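Local structure of phospholyase (Arthrobacter aurescens, 5G4J) at the interface of chains A and B. The protein catalyses the pyridoxal phosphate-dependent elimination of phosphate from phosphoethanolamine, using the fold of the class-III aminotransferases. Numbering follows the deposited sequence. Chains: chain A/B, Putative aminotransferase class III protein.

Contact 1: the interface of chains A and B. Residues chain A 34-35, 41, 61-62, 400; chain B 88, 90-91.
The phenol ring of B:Tyr91 is met by chain A on a face and at an edge: the CD1 methyl of A:Leu41 lies over one face, 3.6 Å from B:Tyr91 CG, A:Asn62 OD1 sits at the edge, and A:Phe34 meets it edge-to-face with the planes 68° apart. B:Tyr91 CE1 lies in the plane of the A:Phe34 ring, 3.7 Å from A:Phe34 CD2. One face of A:Phe34 receives CB of B:Arg90 near the rim, while its far tip, CZ, rests over the middle of the B:Arg90 guanidinium, 3.6 Å from the guanidinium CZ. The chain of B:Arg90, bent at chi3 (-63°), turns this group back so that NH2 also lies over the centre of the B:His88 imidazole. A:Asn62 holds two partners with one amide. Its OD1 accepts from B:His88 NE2 at 2.7 Å, close to the imidazole plane, and its ND2 donates to the B:Tyr91 hydroxyl OH at 3.0 Å, which fixes the rotation of the amide. That hydroxyl also pairs with water 2, which reaches A:Tyr35 OH. The main chains are joined where A:Phe34 N donates to B:Arg90 O at 3.0 Å, and water 1 links this B:Arg90 O to A:Phe34 O.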
ATOM      1  N   PHE A  34      -0.734  16.307 -15.181  1.00 28.18           N
ATOM      2  CA  PHE A  34      -1.805  16.934 -15.944  1.00 27.38           C
ATOM      3  C   PHE A  34      -1.307  18.166 -16.710  1.00 26.93           C
ATOM      4  O   PHE A  34      -0.409  18.911 -16.242  1.00 27.44           O
ATOM      5  CB  PHE A  34      -2.981  17.398 -15.048  1.00 30.95           C
ATOM      6  CG  PHE A  34      -3.780  16.270 -14.390  1.00 36.20           C
ATOM      7  CD1 PHE A  34      -4.148  15.095 -15.111  1.00 36.70           C
ATOM      8  CD2 PHE A  34      -4.240  16.413 -13.055  1.00 36.59           C
ATOM      9  CE1 PHE A  34      -4.912  14.082 -14.495  1.00 39.10           C
ATOM     10  CE2 PHE A  34      -5.024  15.395 -12.461  1.00 34.86           C
ATOM     11  CZ  PHE A  34      -5.383  14.242 -13.192  1.00 32.12           C
ATOM     12  N   TYR A  35      -1.990  18.411 -17.807  1.00 26.56           N
ATOM     13  CA  TYR A  35      -1.925  19.675 -18.622  1.00 32.00           C
ATOM     14  C   TYR A  35      -0.674  19.718 -19.545  1.00 36.46           C
ATOM     15  O   TYR A  35       0.327  19.054 -19.277  1.00 34.91           O
ATOM     16  CB  TYR A  35      -2.031  20.951 -17.771  1.00 31.76           C
ATOM     17  CG  TYR A  35      -3.319  21.018 -16.968  1.00 35.54           C
ATOM     18  CD1 TYR A  35      -4.541  21.140 -17.615  1.00 39.79           C
ATOM     19  CD2 TYR A  35      -3.313  20.957 -15.564  1.00 35.98           C
ATOM     20  CE1 TYR A  35      -5.734  21.201 -16.911  1.00 39.14           C
ATOM     21  CE2 TYR A  35      -4.495  21.015 -14.842  1.00 34.35           C
ATOM     22  CZ  TYR A  35      -5.713  21.160 -15.536  1.00 36.74           C
ATOM     23  OH  TYR A  35      -6.930  21.172 -14.911  1.00 32.76           O
ATOM     24  N   LEU A  41       1.014  23.321  -7.625  1.00 29.28           N
ATOM     25  CA  LEU A  41       0.020  23.747  -6.652  1.00 26.40           C
ATOM     26  C   LEU A  41       0.658  23.701  -5.270  1.00 29.72           C
ATOM     27  O   LEU A  41       1.084  22.635  -4.793  1.00 29.26           O
ATOM     28  CB  LEU A  41      -1.198  22.826  -6.693  1.00 27.14           C
ATOM     29  CG  LEU A  41      -1.963  22.891  -8.020  1.00 26.87           C
ATOM     30  CD1 LEU A  41      -3.155  21.961  -7.930  1.00 34.39           C
ATOM     31  CD2 LEU A  41      -2.440  24.299  -8.325  1.00 28.73           C
ATOM     32  N   TYR A  61     -12.152  18.527  -9.678  1.00 17.45           N
ATOM     33  CA  TYR A  61     -11.578  17.237 -10.087  1.00 21.27           C
ATOM     34  C   TYR A  61     -11.166  16.275  -9.005  1.00 18.74           C
ATOM     35  O   TYR A  61     -11.294  15.069  -9.227  1.00 23.78           O
ATOM     36  CB  TYR A  61     -10.335  17.443 -11.044  1.00 25.20           C
ATOM     37  CG  TYR A  61      -9.802  16.066 -11.497  1.00 30.96           C
ATOM     38  CD1 TYR A  61     -10.541  15.311 -12.403  1.00 32.84           C
ATOM     39  CD2 TYR A  61      -8.656  15.478 -10.954  1.00 34.53           C
ATOM     40  CE1 TYR A  61     -10.159  14.069 -12.809  1.00 37.25           C
ATOM     41  CE2 TYR A  61      -8.235  14.172 -11.362  1.00 33.94           C
ATOM     42  CZ  TYR A  61      -9.011  13.459 -12.321  1.00 36.93           C
ATOM     43  OH  TYR A  61      -8.809  12.164 -12.912  1.00 41.59           O
ATOM     44  N   ASN A  62     -10.655  16.750  -7.866  1.00 17.66           N
ATOM     45  CA  ASN A  62     -10.005  15.917  -6.897  1.00 20.07           C
ATOM     46  C   ASN A  62     -10.902  15.354  -5.852  1.00 21.15           C
ATOM     47  O   ASN A  62     -11.492  16.091  -5.081  1.00 22.75           O
ATOM     48  CB  ASN A  62      -8.835  16.665  -6.301  1.00 21.42           C
ATOM     49  CG  ASN A  62      -7.740  16.851  -7.339  1.00 24.72           C
ATOM     50  OD1 ASN A  62      -7.075  15.868  -7.729  1.00 25.59           O
ATOM     51  ND2 ASN A  62      -7.579  18.051  -7.842  1.00 22.31           N
ATOM     52  N   LEU A 400     -10.373  23.511 -12.486  1.00 23.41           N
ATOM     53  CA  LEU A 400      -9.670  22.255 -12.760  1.00 24.11           C
ATOM     54  C   LEU A 400     -10.655  21.140 -13.002  1.00 26.14           C
ATOM     55  O   LEU A 400     -11.398  20.787 -12.123  1.00 21.79           O
ATOM     56  CB  LEU A 400      -8.759  21.888 -11.595  1.00 27.35           C
ATOM     57  CG  LEU A 400      -7.773  22.987 -11.214  1.00 29.49           C
ATOM     58  CD1 LEU A 400      -6.998  22.618  -9.977  1.00 35.53           C
ATOM     59  CD2 LEU A 400      -6.859  23.296 -12.349  1.00 30.06           C
TER
ATOM     60  N   HIS B  88      -2.006  14.383  -4.945  1.00 25.50           N
ATOM     61  CA  HIS B  88      -1.228  13.430  -5.737  1.00 26.72           C
ATOM     62  C   HIS B  88      -0.215  14.147  -6.643  1.00 26.05           C
ATOM     63  O   HIS B  88      -0.251  15.402  -6.848  1.00 29.47           O
ATOM     64  CB  HIS B  88      -2.176  12.559  -6.595  1.00 28.14           C
ATOM     65  CG  HIS B  88      -3.134  13.367  -7.411  1.00 29.91           C
ATOM     66  ND1 HIS B  88      -2.773  13.926  -8.615  1.00 30.90           N
ATOM     67  CD2 HIS B  88      -4.404  13.788  -7.166  1.00 30.79           C
ATOM     68  CE1 HIS B  88      -3.766  14.658  -9.087  1.00 32.20           C
ATOM     69  NE2 HIS B  88      -4.784  14.565  -8.242  1.00 33.90           N
ATOM     70  N   ARG B  90       0.332  14.144  -9.801  1.00 27.01           N
ATOM     71  CA  ARG B  90      -0.037  14.753 -11.106  1.00 26.76           C
ATOM     72  C   ARG B  90      -0.056  16.292 -11.152  1.00 27.18           C
ATOM     73  O   ARG B  90      -0.158  16.900 -12.259  1.00 27.45           O
ATOM     74  CB  ARG B  90      -1.298  14.128 -11.683  1.00 28.19           C
ATOM     75  CG  ARG B  90      -1.110  12.613 -11.887  1.00 33.29           C
ATOM     76  CD  ARG B  90      -2.411  11.879 -12.205  1.00 33.93           C
ATOM     77  NE  ARG B  90      -3.336  11.992 -11.075  1.00 34.65           N
ATOM     78  CZ  ARG B  90      -4.590  11.499 -11.048  1.00 35.52           C
ATOM     79  NH1 ARG B  90      -5.091  10.845 -12.087  1.00 30.49           N
ATOM     80  NH2 ARG B  90      -5.368  11.713  -9.977  1.00 32.26           N
ATOM     81  N   TYR B  91       0.066  16.911  -9.977  1.00 24.40           N
ATOM     82  CA  TYR B  91       0.419  18.307  -9.920  1.00 27.36           C
ATOM     83  C   TYR B  91       1.784  18.364  -9.307  1.00 26.92           C
ATOM     84  O   TYR B  91       2.082  17.609  -8.364  1.00 27.62           O
ATOM     85  CB  TYR B  91      -0.554  19.099  -9.029  1.00 26.87           C
ATOM     86  CG  TYR B  91      -2.016  18.940  -9.409  1.00 28.43           C
ATOM     87  CD1 TYR B  91      -2.542  19.519 -10.559  1.00 26.48           C
ATOM     88  CD2 TYR B  91      -2.889  18.156  -8.626  1.00 31.71           C
ATOM     89  CE1 TYR B  91      -3.925  19.398 -10.897  1.00 24.29           C
ATOM     90  CE2 TYR B  91      -4.242  18.014  -8.964  1.00 28.45           C
ATOM     91  CZ  TYR B  91      -4.759  18.653 -10.106  1.00 25.46           C
ATOM     92  OH  TYR B  91      -6.094  18.479 -10.442  1.00 27.27           O
TER
HETATM   93  O   HOH W   1       0.084  19.321 -13.538  1.00 29.85           O
HETATM   94  O   HOH W   2      -6.721  18.811 -12.928  1.00 34.05           O

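Contact 2: the interface of chains A and B. Residues chain A 118-119, 286-289; chain B 118, 312, 315.
B:Phe312 pushes its ring against the main chain of A:Gly286 to A:Ile289, burying more surface than any other residue of this patch. One face lies on A:Pro288, whose CA stands over the ring toward the rim, 3.4 Å from B:Phe312 CD2. On the same face the carbonyl O of A:His287 lies 3.7 Å from B:Phe312 CZ. A:Ile289 O stands above the rim on the A:Pro288 side, 3.3 Å from B:Phe312 CE2, and A:Asn118 O approaches CD2. CG of B:Phe312 is anti to its carbonyl carbon (chi1 -64°), which directs the ring at chain A. With an alanine in place of B:Phe312, the CA of A:Pro288 would probably be left without its aromatic cover, and a gap would open beside the carbonyls of A:His287 and A:Ile289. A:Pro288 also touches B:Asn118, whose side chain runs aslant over the pyrrolidine, B:Asn118 ND2 lying 3.6 Å from A:Pro288 CB. The CB atoms of A:Asn118 and B:Asn118 stand 4.0 Å apart. Behind the phenylalanine, B:Asn315 ND2 donates to B:Phe312 O at 2.5 Å, while its OD1 reaches A:Gly286 O through water 3. In the fold, A:Asn118 and A:Ser119 form the turn between strand 111-117 and helix 120-135, which starts at the cofactor-binding A:Gly120 and A:Ser121; B:Phe312 directly follows B:Thr311, another cofactor-binding residue, in the loop before helix 316-331.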
ATOM      1  N   ASN A 118      -3.281   0.238   3.106  1.00 15.05           N
ATOM      2  CA  ASN A 118      -2.734   1.617   2.924  1.00 15.83           C
ATOM      3  C   ASN A 118      -3.021   2.252   1.566  1.00 14.63           C
ATOM      4  O   ASN A 118      -2.550   3.323   1.287  1.00 14.98           O
ATOM      5  CB  ASN A 118      -1.237   1.592   3.211  1.00 17.14           C
ATOM      6  CG  ASN A 118      -0.894   0.849   4.472  1.00 16.46           C
ATOM      7  OD1 ASN A 118      -0.302  -0.274   4.447  1.00 22.23           O
ATOM      8  ND2 ASN A 118      -1.207   1.445   5.561  1.00 17.16           N
ATOM      9  N   SER A 119      -3.794   1.570   0.699  1.00 13.93           N
ATOM     10  CA  SER A 119      -4.132   2.106  -0.615  1.00 15.21           C
ATOM     11  C   SER A 119      -5.262   1.288  -1.217  1.00 14.10           C
ATOM     12  O   SER A 119      -5.552   0.145  -0.797  1.00 12.13           O
ATOM     13  CB  SER A 119      -2.932   2.001  -1.584  1.00 14.57           C
ATOM     14  OG  SER A 119      -2.588   0.638  -1.845  1.00 14.81           O
ATOM     15  N   GLY A 286      -6.565  12.092   1.936  1.00 17.92           N
ATOM     16  CA  GLY A 286      -5.141  12.181   1.495  1.00 20.83           C
ATOM     17  C   GLY A 286      -4.151  11.328   2.204  1.00 17.05           C
ATOM     18  O   GLY A 286      -3.113  10.973   1.628  1.00 17.50           O
ATOM     19  N   HIS A 287      -4.525  10.937   3.404  1.00 15.31           N
ATOM     20  CA  HIS A 287      -3.758   9.953   4.158  1.00 17.46           C
ATOM     21  C   HIS A 287      -3.803   8.613   3.464  1.00 16.69           C
ATOM     22  O   HIS A 287      -4.826   8.241   2.968  1.00 17.90           O
ATOM     23  CB  HIS A 287      -4.288   9.839   5.576  1.00 16.00           C
ATOM     24  CG  HIS A 287      -3.270   9.352   6.560  1.00 18.91           C
ATOM     25  ND1 HIS A 287      -3.195   8.056   6.998  1.00 22.44           N
ATOM     26  CD2 HIS A 287      -2.291  10.009   7.196  1.00 19.79           C
ATOM     27  CE1 HIS A 287      -2.192   7.924   7.826  1.00 20.14           C
ATOM     28  NE2 HIS A 287      -1.628   9.104   7.963  1.00 24.07           N
ATOM     29  N   PRO A 288      -2.677   7.876   3.390  1.00 17.81           N
ATOM     30  CA  PRO A 288      -2.716   6.554   2.708  1.00 17.23           C
ATOM     31  C   PRO A 288      -3.489   5.510   3.491  1.00 18.25           C
ATOM     32  O   PRO A 288      -3.032   5.043   4.532  1.00 18.09           O
ATOM     33  CB  PRO A 288      -1.243   6.187   2.564  1.00 17.61           C
ATOM     34  CG  PRO A 288      -0.462   7.430   3.014  1.00 20.01           C
ATOM     35  CD  PRO A 288      -1.346   8.175   3.965  1.00 17.23           C
ATOM     36  N   ILE A 289      -4.746   5.278   3.112  1.00 16.79           N
ATOM     37  CA  ILE A 289      -5.569   4.283   3.795  1.00 17.46           C
ATOM     38  C   ILE A 289      -6.400   3.656   2.622  1.00 15.82           C
ATOM     39  O   ILE A 289      -6.874   4.373   1.683  1.00 17.20           O
ATOM     40  CB  ILE A 289      -6.576   4.922   4.775  1.00 18.73           C
ATOM     41  CG1 ILE A 289      -5.949   5.954   5.710  1.00 24.93           C
ATOM     42  CG2 ILE A 289      -7.300   3.871   5.595  1.00 18.20           C
ATOM     43  CD1 ILE A 289      -6.961   6.710   6.610  1.00 26.63           C
TER
ATOM     44  N   ASN B 118       3.311   3.124  -0.534  1.00 16.13           N
ATOM     45  CA  ASN B 118       2.735   3.315   0.802  1.00 16.63           C
ATOM     46  C   ASN B 118       3.039   2.217   1.822  1.00 17.77           C
ATOM     47  O   ASN B 118       2.505   2.232   2.912  1.00 17.54           O
ATOM     48  CB  ASN B 118       1.227   3.515   0.681  1.00 16.77           C
ATOM     49  CG  ASN B 118       0.826   4.511  -0.390  1.00 15.54           C
ATOM     50  OD1 ASN B 118       0.340   4.127  -1.508  1.00 20.94           O
ATOM     51  ND2 ASN B 118       1.135   5.736  -0.167  1.00 14.41           N
ATOM     52  N   PHE B 312      -1.611   7.684  -3.592  1.00 21.90           N
ATOM     53  CA  PHE B 312      -1.104   8.312  -2.328  1.00 20.78           C
ATOM     54  C   PHE B 312       0.409   8.486  -2.319  1.00 24.56           C
ATOM     55  O   PHE B 312       0.962   9.325  -1.509  1.00 25.54           O
ATOM     56  CB  PHE B 312      -1.455   7.464  -1.130  1.00 18.66           C
ATOM     57  CG  PHE B 312      -2.973   7.345  -0.902  1.00 21.93           C
ATOM     58  CD1 PHE B 312      -3.818   8.486  -1.009  1.00 20.71           C
ATOM     59  CD2 PHE B 312      -3.556   6.095  -0.603  1.00 21.20           C
ATOM     60  CE1 PHE B 312      -5.226   8.395  -0.782  1.00 21.66           C
ATOM     61  CE2 PHE B 312      -4.942   6.030  -0.379  1.00 20.70           C
ATOM     62  CZ  PHE B 312      -5.779   7.188  -0.427  1.00 20.63           C
ATOM     63  N   ASN B 315       2.718  11.883  -1.926  1.00 21.78           N
ATOM     64  CA  ASN B 315       1.902  13.025  -1.617  1.00 23.98           C
ATOM     65  C   ASN B 315       2.773  13.887  -0.721  1.00 24.73           C
ATOM     66  O   ASN B 315       3.698  13.408  -0.138  1.00 23.34           O
ATOM     67  CB  ASN B 315       0.575  12.596  -0.941  1.00 27.01           C
ATOM     68  CG  ASN B 315       0.763  11.984   0.457  1.00 24.33           C
ATOM     69  OD1 ASN B 315       1.034  12.693   1.405  1.00 25.25           O
ATOM     70  ND2 ASN B 315       0.606  10.695   0.583  1.00 26.56           N
TER
HETATM   71  O   HOH W   3      -0.632  11.701   3.580  1.00 21.73           O

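Contact 3: the interface of chains A and B. Residues chain A 118, 287-288, 315, 318; chain B 286-288.
A:His287 and B:His287 run antiparallel, side by side, and meet edge-to-face, their planes turned 78° apart. The two NE2 atoms come within 3.5 Å of each other, but this is a contact of ring edge and face rather than a hydrogen bond. In each histidine CG is anti to the backbone N (chi1 -155° in A:His287), which carries the imidazole out toward its twin and leaves one face resting on CD of its own chain's proline. Each ring then lies across the partner's proline, roughly perpendicular to it: A:His287 CE1 is 3.9 Å from B:Pro288 CD, and the reverse pair matches it. The prolines themselves also cross nearly perpendicularly, with A:Pro288 CB 4.0 Å from B:Pro288 CB. B:Pro288 touches the amide of A:Asn118, the symmetry mate of the A:Pro288 and B:Asn118 pair, and has A:Ser318 OG beside its CG. A:Ser318 OG also stands at the edge of the A:His287 ring, in its plane. A:Asn315 OD1 accepts from A:Ser318 N at 2.8 Å, capping the start of helix 316-331; its link through water 4 to B:Gly286 O mirrors that of B:Asn315 to A:Gly286. By packing matching loops around the two-fold axis, the patch probably helps hold the two subunits in register.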
ATOM      1  N   ASN A 118      -3.281   0.238   3.106  1.00 15.05           N
ATOM      2  CA  ASN A 118      -2.734   1.617   2.924  1.00 15.83           C
ATOM      3  C   ASN A 118      -3.021   2.252   1.566  1.00 14.63           C
ATOM      4  O   ASN A 118      -2.550   3.323   1.287  1.00 14.98           O
ATOM      5  CB  ASN A 118      -1.237   1.592   3.211  1.00 17.14           C
ATOM      6  CG  ASN A 118      -0.894   0.849   4.472  1.00 16.46           C
ATOM      7  OD1 ASN A 118      -0.302  -0.274   4.447  1.00 22.23           O
ATOM      8  ND2 ASN A 118      -1.207   1.445   5.561  1.00 17.16           N
ATOM      9  N   HIS A 287      -4.525  10.937   3.404  1.00 15.31           N
ATOM     10  CA  HIS A 287      -3.758   9.953   4.158  1.00 17.46           C
ATOM     11  C   HIS A 287      -3.803   8.613   3.464  1.00 16.69           C
ATOM     12  O   HIS A 287      -4.826   8.241   2.968  1.00 17.90           O
ATOM     13  CB  HIS A 287      -4.288   9.839   5.576  1.00 16.00           C
ATOM     14  CG  HIS A 287      -3.270   9.352   6.560  1.00 18.91           C
ATOM     15  ND1 HIS A 287      -3.195   8.056   6.998  1.00 22.44           N
ATOM     16  CD2 HIS A 287      -2.291  10.009   7.196  1.00 19.79           C
ATOM     17  CE1 HIS A 287      -2.192   7.924   7.826  1.00 20.14           C
ATOM     18  NE2 HIS A 287      -1.628   9.104   7.963  1.00 24.07           N
ATOM     19  N   PRO A 288      -2.677   7.876   3.390  1.00 17.81           N
ATOM     20  CA  PRO A 288      -2.716   6.554   2.708  1.00 17.23           C
ATOM     21  C   PRO A 288      -3.489   5.510   3.491  1.00 18.25           C
ATOM     22  O   PRO A 288      -3.032   5.043   4.532  1.00 18.09           O
ATOM     23  CB  PRO A 288      -1.243   6.187   2.564  1.00 17.61           C
ATOM     24  CG  PRO A 288      -0.462   7.430   3.014  1.00 20.01           C
ATOM     25  CD  PRO A 288      -1.346   8.175   3.965  1.00 17.23           C
ATOM     26  N   ASN A 315      -3.032   1.466  11.883  1.00 20.53           N
ATOM     27  CA  ASN A 315      -2.320   2.191  12.919  1.00 21.70           C
ATOM     28  C   ASN A 315      -3.208   3.296  13.454  1.00 19.23           C
ATOM     29  O   ASN A 315      -4.128   3.718  12.785  1.00 19.25           O
ATOM     30  CB  ASN A 315      -1.000   2.748  12.363  1.00 23.98           C
ATOM     31  CG  ASN A 315      -1.193   3.899  11.344  1.00 25.89           C
ATOM     32  OD1 ASN A 315      -1.444   5.039  11.739  1.00 23.14           O
ATOM     33  ND2 ASN A 315      -1.013   3.616  10.084  1.00 27.27           N
ATOM     34  N   SER A 318      -3.665   6.626  11.096  1.00 17.18           N
ATOM     35  CA  SER A 318      -4.532   6.380   9.966  1.00 17.44           C
ATOM     36  C   SER A 318      -6.009   6.299  10.391  1.00 17.07           C
ATOM     37  O   SER A 318      -6.878   6.816   9.734  1.00 17.61           O
ATOM     38  CB  SER A 318      -4.134   5.096   9.214  1.00 18.39           C
ATOM     39  OG  SER A 318      -2.856   5.230   8.591  1.00 18.87           O
TER
ATOM     40  N   GLY B 286       6.225   5.554  11.126  1.00 17.82           N
ATOM     41  CA  GLY B 286       4.813   5.094  11.275  1.00 19.72           C
ATOM     42  C   GLY B 286       3.886   5.496  10.218  1.00 18.88           C
ATOM     43  O   GLY B 286       2.775   4.896  10.117  1.00 21.71           O
ATOM     44  N   HIS B 287       4.204   6.591   9.521  1.00 16.72           N
ATOM     45  CA  HIS B 287       3.442   7.021   8.412  1.00 15.58           C
ATOM     46  C   HIS B 287       3.533   5.957   7.330  1.00 15.13           C
ATOM     47  O   HIS B 287       4.581   5.387   7.115  1.00 16.09           O
ATOM     48  CB  HIS B 287       3.955   8.347   7.907  1.00 17.44           C
ATOM     49  CG  HIS B 287       2.941   9.123   7.162  1.00 16.89           C
ATOM     50  ND1 HIS B 287       2.870   9.113   5.776  1.00 21.30           N
ATOM     51  CD2 HIS B 287       1.898   9.838   7.580  1.00 14.98           C
ATOM     52  CE1 HIS B 287       1.863   9.879   5.391  1.00 17.91           C
ATOM     53  NE2 HIS B 287       1.265  10.322   6.459  1.00 19.82           N
ATOM     54  N   PRO B 288       2.443   5.675   6.610  1.00 15.17           N
ATOM     55  CA  PRO B 288       2.544   4.606   5.598  1.00 15.80           C
ATOM     56  C   PRO B 288       3.334   5.070   4.387  1.00 16.41           C
ATOM     57  O   PRO B 288       2.854   5.873   3.591  1.00 14.00           O
ATOM     58  CB  PRO B 288       1.064   4.269   5.226  1.00 16.10           C
ATOM     59  CG  PRO B 288       0.255   4.999   6.226  1.00 16.38           C
ATOM     60  CD  PRO B 288       1.077   6.192   6.687  1.00 17.30           C
TER
HETATM   61  O   HOH W   4       0.169   6.782  10.169  1.00 21.76           O

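Contacts 2 and 3 are neighbours, their C-alpha centres about 6 Å apart, and share A:Asn118, A:His287 and A:Pro288, so the same two loops of chain A serve both. Contact 1 lies farther from the axis, about 17 Å from contact 2 and 22 Å from contact 3 between the same centres. Symmetry repeats contacts 1 and 2 with the chains exchanged, while contact 3 straddles the axis. Dimers of this family complete each active site with residues of both subunits; the closeness of contact 2 to cofactor-binding positions on both chains suggests that pairing and cofactor binding are coupled here too.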